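Local coordinates for cytosine-specific methyltransferase (Escherichia coli O157:H7 EDL933, PDB 3G7U), which probably transfers a methyl group from S-adenosyl-L-methionine to the C5 position of deoxycytidine in DNA, at residues Val26-Ile37 with Ser47-Leu57. Residues are numbered along the deposited sequence; the frame is centred on the assembly and turned at random. Where two conformers were deposited one is given.
Sequences VKMAVEIDQHAI and SLHVQEDVSLL
S47 opens the pairing with its side chain: OG donates to V26 O over 2.7 Å, from a point tilted well off the carbonyl plane. From there the backbones take over in parallel register. L48 N reaches K27 O, A29 N gives to L48 O, V50 N to A29 O and E31 N to V50 O, so both polar groups of A29 and of V50 are used. The K27 bond is straight at hydrogen, 173°, although L48 N sits above the carbonyl plane. E31 O ends the ladder differently: buried and with no hydrogen-bond donor in the model, it meets CA of Q51 at 3.2 Å in a CA-H...O contact.

These two strands, with helix 34-43 between them, form a beta-alpha-beta unit of the Rossmann-like methyltransferase domain, and strand 48-50 is an outermost strand of its sheet. On the helix side, I37 CD1 presses against V50 O at 3.4 Å while its CG1 slides past CD2 of H49, whose NE2 is hydrogen-bonded to ND1 of H40. On the other face V30 and V50 lie side by side, CE of M28 bridges L48 and V50, and V30 CG1 meets L57 CD1.

Beyond the strands, Q51 extends with CG anti to its backbone N (chi1 -175°), carrying NE2 to I32 O at 3.1 Å; a water accepts from the same nitrogen and donates to Q34 OE1. E31 OE2 accepts from D33 N, while OE1 is taken by G11 N. D33 in turn N-caps the helix, its OD2 using the anti lone pair for A36 N at 2.8 Å. In the other segment E52 OE2 accepts from D53 N, and D53 OD1 closes an Asx turn with S55 N at 3.0 Å.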
loop_
_atom_site.group_PDB
_atom_site.type_symbol
_atom_site.label_atom_id
_atom_site.label_comp_id
_atom_site.label_asym_id
_atom_site.label_seq_id
_atom_site.Cartn_x
_atom_site.Cartn_y
_atom_site.Cartn_z
ATOM N N VAL A 26 7.233 -10.184 -8.163
ATOM C CA VAL A 26 6.170 -9.342 -8.767
ATOM C C VAL A 26 6.649 -9.142 -10.200
ATOM O O VAL A 26 7.587 -8.378 -10.453
ATOM C CB VAL A 26 6.015 -7.978 -8.063
ATOM C CG1 VAL A 26 5.015 -7.048 -8.838
ATOM C CG2 VAL A 26 5.555 -8.205 -6.598
ATOM N N LYS A 27 6.044 -9.883 -11.113
ATOM C CA LYS A 27 6.568 -9.937 -12.497
ATOM C C LYS A 27 6.029 -8.801 -13.359
ATOM O O LYS A 27 6.688 -8.382 -14.317
ATOM C CB LYS A 27 6.233 -11.265 -13.173
ATOM C CG LYS A 27 6.951 -12.469 -12.623
ATOM C CD LYS A 27 8.447 -12.318 -12.818
ATOM C CE LYS A 27 9.112 -13.664 -12.911
ATOM N NZ LYS A 27 10.583 -13.546 -12.858
ATOM N N MET A 28 4.870 -8.264 -12.997
ATOM C CA MET A 28 4.197 -7.270 -13.833
ATOM C C MET A 28 3.325 -6.431 -12.912
ATOM O O MET A 28 2.645 -6.988 -12.065
ATOM C CB MET A 28 3.284 -7.924 -14.892
ATOM C CG MET A 28 2.487 -6.947 -15.861
ATOM S SD MET A 28 1.421 -7.857 -17.052
ATOM C CE MET A 28 2.799 -8.261 -18.105
ATOM N N ALA A 29 3.332 -5.115 -13.120
ATOM C CA ALA A 29 2.325 -4.239 -12.500
ATOM C C ALA A 29 1.486 -3.573 -13.582
ATOM O O ALA A 29 2.047 -3.115 -14.611
ATOM C CB ALA A 29 3.035 -3.181 -11.639
ATOM N N VAL A 30 0.159 -3.523 -13.414
ATOM C CA VAL A 30 -0.713 -2.847 -14.360
ATOM C C VAL A 30 -1.376 -1.674 -13.636
ATOM O O VAL A 30 -2.040 -1.854 -12.617
ATOM C CB VAL A 30 -1.819 -3.770 -14.938
ATOM C CG1 VAL A 30 -2.737 -2.996 -15.929
ATOM C CG2 VAL A 30 -1.186 -4.995 -15.654
ATOM N N GLU A 31 -1.147 -0.486 -14.166
ATOM C CA GLU A 31 -1.693 0.747 -13.522
ATOM C C GLU A 31 -1.905 1.813 -14.580
ATOM O O GLU A 31 -1.004 2.096 -15.324
ATOM C CB GLU A 31 -0.665 1.216 -12.472
ATOM C CG GLU A 31 -0.932 2.588 -11.809
ATOM C CD GLU A 31 -2.317 2.708 -11.225
ATOM O OE1 GLU A 31 -2.736 1.816 -10.464
ATOM O OE2 GLU A 31 -3.023 3.692 -11.536
ATOM N N ILE A 32 -3.105 2.381 -14.636
ATOM C CA ILE A 32 -3.443 3.440 -15.605
ATOM C C ILE A 32 -2.792 4.811 -15.314
ATOM O O ILE A 32 -2.504 5.562 -16.226
ATOM C CB ILE A 32 -5.003 3.552 -15.814
ATOM C CG1 ILE A 32 -5.384 4.303 -17.100
ATOM C CG2 ILE A 32 -5.709 4.250 -14.635
ATOM C CD1 ILE A 32 -4.776 3.747 -18.418
ATOM N N ASP A 33 -2.534 5.149 -14.044
ATOM C CA ASP A 33 -2.077 6.492 -13.757
ATOM C C ASP A 33 -0.594 6.587 -14.020
ATOM O O ASP A 33 0.178 5.850 -13.445
ATOM C CB ASP A 33 -2.386 6.850 -12.293
ATOM C CG ASP A 33 -1.963 8.252 -11.941
ATOM O OD1 ASP A 33 -2.795 9.159 -12.102
ATOM O OD2 ASP A 33 -0.821 8.447 -11.483
ATOM N N GLN A 34 -0.185 7.552 -14.842
ATOM C CA GLN A 34 1.192 7.689 -15.236
ATOM C C GLN A 34 2.118 7.965 -14.061
ATOM O O GLN A 34 3.163 7.370 -13.962
ATOM C CB GLN A 34 1.328 8.812 -16.269
ATOM C CG GLN A 34 2.756 9.037 -16.732
ATOM C CD GLN A 34 2.894 10.357 -17.462
ATOM O OE1 GLN A 34 2.388 10.512 -18.574
ATOM N NE2 GLN A 34 3.553 11.328 -16.824
ATOM N N HIS A 35 1.717 8.834 -13.137
ATOM C CA HIS A 35 2.578 9.097 -11.997
ATOM C C HIS A 35 2.748 7.882 -11.063
ATOM O O HIS A 35 3.853 7.615 -10.580
ATOM C CB HIS A 35 2.033 10.272 -11.184
ATOM C CG HIS A 35 2.022 11.551 -11.950
ATOM N ND1 HIS A 35 3.179 12.205 -12.313
ATOM C CD2 HIS A 35 1.003 12.267 -12.474
ATOM C CE1 HIS A 35 2.873 13.289 -12.999
ATOM N NE2 HIS A 35 1.558 13.353 -13.106
ATOM N N ALA A 36 1.638 7.199 -10.796
ATOM C CA ALA A 36 1.641 6.013 -9.960
ATOM C C ALA A 36 2.497 4.940 -10.586
ATOM O O ALA A 36 3.373 4.384 -9.928
ATOM C CB ALA A 36 0.237 5.514 -9.739
ATOM N N ILE A 37 2.299 4.666 -11.882
ATOM C CA ILE A 37 3.101 3.595 -12.469
ATOM C C ILE A 37 4.572 3.959 -12.660
ATOM O O ILE A 37 5.449 3.086 -12.553
ATOM C CB ILE A 37 2.519 3.039 -13.805
ATOM C CG1 ILE A 37 3.023 1.602 -14.027
ATOM C CG2 ILE A 37 2.827 3.975 -14.999
ATOM C CD1 ILE A 37 2.433 0.957 -15.239
ATOM N N SER A 47 10.280 -5.339 -12.464
ATOM C CA SER A 47 8.943 -5.763 -12.840
ATOM C C SER A 47 8.612 -5.176 -14.186
ATOM O O SER A 47 9.119 -4.114 -14.514
ATOM C CB SER A 47 7.922 -5.245 -11.813
ATOM O OG SER A 47 8.262 -5.777 -10.543
ATOM N N LEU A 48 7.756 -5.831 -14.958
ATOM C CA LEU A 48 7.255 -5.243 -16.188
ATOM C C LEU A 48 6.181 -4.228 -15.806
ATOM O O LEU A 48 5.488 -4.441 -14.833
ATOM C CB LEU A 48 6.597 -6.289 -17.074
ATOM C CG LEU A 48 7.565 -7.356 -17.587
ATOM C CD1 LEU A 48 6.773 -8.254 -18.533
ATOM C CD2 LEU A 48 8.667 -6.652 -18.321
ATOM N N HIS A 49 6.067 -3.146 -16.570
ATOM C CA HIS A 49 5.050 -2.109 -16.279
ATOM C C HIS A 49 4.185 -1.876 -17.450
ATOM O O HIS A 49 4.677 -1.554 -18.542
ATOM C CB HIS A 49 5.749 -0.823 -15.820
ATOM C CG HIS A 49 6.354 -0.969 -14.475
ATOM N ND1 HIS A 49 7.648 -1.408 -14.275
ATOM C CD2 HIS A 49 5.801 -0.866 -13.242
ATOM C CE1 HIS A 49 7.868 -1.562 -12.984
ATOM N NE2 HIS A 49 6.760 -1.246 -12.335
ATOM N N VAL A 50 2.884 -2.052 -17.241
ATOM C CA VAL A 50 1.926 -1.927 -18.318
ATOM C C VAL A 50 0.972 -0.835 -17.881
ATOM O O VAL A 50 0.231 -1.014 -16.903
ATOM C CB VAL A 50 1.211 -3.258 -18.513
ATOM C CG1 VAL A 50 0.033 -3.125 -19.480
ATOM C CG2 VAL A 50 2.208 -4.295 -19.060
ATOM N N GLN A 51 1.033 0.308 -18.570
ATOM C CA GLN A 51 0.109 1.414 -18.272
ATOM C C GLN A 51 -1.126 1.256 -19.104
ATOM O O GLN A 51 -1.151 1.692 -20.241
ATOM C CB GLN A 51 0.777 2.759 -18.543
ATOM C CG GLN A 51 -0.111 3.939 -18.123
ATOM C CD GLN A 51 0.393 5.259 -18.610
ATOM O OE1 GLN A 51 1.510 5.377 -19.121
ATOM N NE2 GLN A 51 -0.407 6.287 -18.398
ATOM N N GLU A 52 -2.154 0.631 -18.541
ATOM C CA GLU A 52 -3.274 0.181 -19.325
ATOM C C GLU A 52 -4.524 0.078 -18.471
ATOM O O GLU A 52 -4.462 -0.192 -17.286
ATOM C CB GLU A 52 -2.940 -1.165 -19.994
ATOM C CG GLU A 52 -3.888 -1.508 -21.193
ATOM C CD GLU A 52 -4.012 -0.314 -22.088
ATOM O OE1 GLU A 52 -3.107 -0.171 -22.889
ATOM O OE2 GLU A 52 -4.928 0.556 -21.891
ATOM N N ASP A 53 -5.643 0.329 -19.130
ATOM C CA ASP A 53 -6.957 0.017 -18.708
ATOM C C ASP A 53 -7.121 -1.503 -18.775
ATOM O O ASP A 53 -6.981 -2.118 -19.855
ATOM C CB ASP A 53 -7.861 0.713 -19.720
ATOM C CG ASP A 53 -9.323 0.767 -19.297
ATOM O OD1 ASP A 53 -9.838 -0.202 -18.720
ATOM O OD2 ASP A 53 -9.977 1.789 -19.613
ATOM N N VAL A 54 -7.451 -2.111 -17.632
ATOM C CA VAL A 54 -7.596 -3.564 -17.516
ATOM C C VAL A 54 -8.727 -4.078 -18.438
ATOM O O VAL A 54 -8.762 -5.243 -18.834
ATOM C CB VAL A 54 -7.736 -3.963 -16.005
ATOM C CG1 VAL A 54 -8.523 -5.207 -15.806
ATOM C CG2 VAL A 54 -6.373 -4.107 -15.357
ATOM N N SER A 55 -9.659 -3.196 -18.796
ATOM C CA SER A 55 -10.742 -3.583 -19.717
ATOM C C SER A 55 -10.268 -3.988 -21.128
ATOM O O SER A 55 -10.999 -4.672 -21.871
ATOM C CB SER A 55 -11.813 -2.497 -19.813
ATOM O OG SER A 55 -11.418 -1.449 -20.669
ATOM N N LEU A 56 -9.055 -3.573 -21.463
ATOM C CA LEU A 56 -8.431 -3.818 -22.774
ATOM C C LEU A 56 -7.511 -5.047 -22.714
ATOM O O LEU A 56 -6.777 -5.331 -23.672
ATOM C CB LEU A 56 -7.646 -2.577 -23.208
ATOM C CG LEU A 56 -8.480 -1.293 -23.459
ATOM C CD1 LEU A 56 -7.581 -0.215 -24.001
ATOM C CD2 LEU A 56 -9.591 -1.601 -24.464
ATOM N N LEU A 57 -7.535 -5.752 -21.572
ATOM C CA LEU A 57 -6.684 -6.936 -21.335
ATOM C C LEU A 57 -7.508 -8.216 -21.303
ATOM O O LEU A 57 -8.682 -8.225 -20.923
ATOM C CB LEU A 57 -5.842 -6.821 -20.037
ATOM C CG LEU A 57 -4.916 -5.595 -19.930
ATOM C CD1 LEU A 57 -4.158 -5.633 -18.598
ATOM C CD2 LEU A 57 -3.934 -5.429 -21.146
HETATM O O HOH W 1 -0.301 9.147 -19.549
#